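Local coordinates for virulence associated protein VapB (Rhodococcus equi, PDB 4CV7) that is a plasmid-encoded virulence-associated protein whose precise biochemical role is not established, and whose C-terminal part folds as an eight-stranded antiparallel beta-barrel of two Greek-key motifs, at residues S53-Q56 / R57-K60. Residues are numbered along the deposited sequence; the frame is centred on the assembly and turned at random. Where two conformers were deposited one is given.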
loop_
_atom_site.group_PDB
_atom_site.type_symbol
_atom_site.label_atom_id
_atom_site.label_comp_id
_atom_site.label_asym_id
_atom_site.label_seq_id
_atom_site.Cartn_x
_atom_site.Cartn_y
_atom_site.Cartn_z
ATOM N N SER A 53 9.295 5.136 10.635
ATOM C CA SER A 53 10.458 5.497 11.391
ATOM C C SER A 53 11.778 5.137 10.683
ATOM O O SER A 53 12.843 5.563 11.155
ATOM C CB SER A 53 10.384 4.884 12.759
ATOM O OG SER A 53 10.413 3.484 12.634
ATOM N N ASP A 54 11.705 4.451 9.568
ATOM C CA ASP A 54 12.960 4.119 8.828
ATOM C C ASP A 54 12.568 3.786 7.356
ATOM O O ASP A 54 12.248 2.694 6.973
ATOM C CB ASP A 54 13.615 2.928 9.487
ATOM C CG ASP A 54 14.992 2.626 8.955
ATOM O OD1 ASP A 54 15.326 3.052 7.772
ATOM O OD2 ASP A 54 15.850 2.016 9.644
ATOM N N LEU A 55 12.636 4.837 6.569
ATOM C CA LEU A 55 12.263 4.777 5.154
ATOM C C LEU A 55 13.083 3.763 4.387
ATOM O O LEU A 55 12.545 2.976 3.628
ATOM C CB LEU A 55 12.335 6.218 4.577
ATOM C CG LEU A 55 11.815 6.279 3.110
ATOM C CD1 LEU A 55 10.320 6.064 3.000
ATOM C CD2 LEU A 55 12.189 7.605 2.458
ATOM N N GLN A 56 14.395 3.797 4.596
ATOM C CA GLN A 56 15.223 2.886 3.878
ATOM C C GLN A 56 14.933 1.438 4.230
ATOM O O GLN A 56 14.904 0.606 3.351
ATOM C CB GLN A 56 16.699 3.216 4.085
ATOM C CG GLN A 56 17.715 2.432 3.340
ATOM C CD GLN A 56 18.058 1.071 3.903
ATOM O OE1 GLN A 56 17.883 0.818 5.111
ATOM N NE2 GLN A 56 18.730 0.222 3.063
ATOM N N ARG A 57 14.630 1.155 5.488
ATOM C CA ARG A 57 14.278 -0.186 5.907
ATOM C C ARG A 57 12.929 -0.606 5.272
ATOM O O ARG A 57 12.750 -1.785 4.899
ATOM C CB ARG A 57 14.263 -0.277 7.411
ATOM C CG ARG A 57 14.048 -1.699 7.919
ATOM C CD ARG A 57 14.062 -1.743 9.399
ATOM N NE ARG A 57 14.049 -3.092 9.904
ATOM C CZ ARG A 57 14.347 -3.431 11.141
ATOM N NH1 ARG A 57 14.753 -2.561 11.989
ATOM N NH2 ARG A 57 14.337 -4.743 11.410
ATOM N N LEU A 58 11.980 0.343 5.214
ATOM C CA LEU A 58 10.699 0.072 4.590
ATOM C C LEU A 58 10.930 -0.390 3.153
ATOM O O LEU A 58 10.437 -1.425 2.701
ATOM C CB LEU A 58 9.827 1.296 4.632
ATOM C CG LEU A 58 8.524 1.223 3.796
ATOM C CD1 LEU A 58 7.484 0.370 4.489
ATOM C CD2 LEU A 58 8.018 2.660 3.613
ATOM N N TYR A 59 11.773 0.357 2.438
ATOM C CA TYR A 59 11.985 0.055 1.065
ATOM C C TYR A 59 12.771 -1.235 0.874
ATOM O O TYR A 59 12.508 -1.948 -0.077
ATOM C CB TYR A 59 12.715 1.242 0.424
ATOM C CG TYR A 59 11.850 2.504 0.251
ATOM C CD1 TYR A 59 10.488 2.478 0.328
ATOM C CD2 TYR A 59 12.474 3.725 -0.058
ATOM C CE1 TYR A 59 9.741 3.611 0.077
ATOM C CE2 TYR A 59 11.729 4.871 -0.311
ATOM C CZ TYR A 59 10.376 4.768 -0.279
ATOM O OH TYR A 59 9.571 5.865 -0.600
ATOM N N LYS A 60 13.740 -1.491 1.715
ATOM C CA LYS A 60 14.493 -2.727 1.563
ATOM C C LYS A 60 13.709 -3.961 1.950
ATOM O O LYS A 60 13.829 -4.997 1.283
ATOM C CB LYS A 60 15.738 -2.795 2.353
ATOM C CG LYS A 60 16.651 -3.906 1.862
ATOM C CD LYS A 60 17.647 -4.232 2.852
ATOM C CE LYS A 60 18.105 -5.660 2.809
ATOM N NZ LYS A 60 17.666 -6.264 4.084
HETATM O O HOH W 1 15.069 0.581 11.798
#
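An N-cap by Asp54 on Arg57 starts the short helix 55-61, the single helix of this Greek-key beta-barrel. Asp54 OD1 accepts from Arg57 N at 3.0 Å. The N-H comes from above the carboxylate plane, 65° out of it. With chi1 at -171° the carboxylate swings away from Asp54 N and comes alongside Arg57 N and CB. The carboxylate also rests on the aliphatic start of Arg57, with Asp54 CG 3.4 Å from Arg57 CB. The other carboxylate oxygen reaches the guanidinium through a water. That water donates to Asp54 OD2 at 2.7 Å and accepts from Arg57 NH1, in the plane of the guanidinium at its edge. Arg57 is extended from CG to NE, and its guanidinium plane stands almost perpendicular to the carboxylate, 84° apart. The two charged groups do not touch directly, though their opposite charges may still favour this pairing.

Regular i to i+4 bonds follow: Leu58 N to Asp54 O, Tyr59 N to Leu55 O, and Lys60 N to Gln56 O.

On the apolar side, Leu55 CD1 sits over one face of the Tyr59 ring in a CH-pi contact, 3.9 Å from the ring centroid. Its nearest ring atom is Tyr59 CZ, at 3.5 Å. Leu55 CD1 also meets Leu58 CD2 at 4.2 Å.

This apolar side turns toward the barrel. Leu55 and Leu58 both pack on Leu50 of strand 42-52, which leads into the helix. Tyr59 OH bonds to Pro26 O in the loop after strand 18-25, and its ring meets Trp107 of strand 100-108. The helix thus lies against one end of the barrel, linking strand 42-52 to strand 64-68.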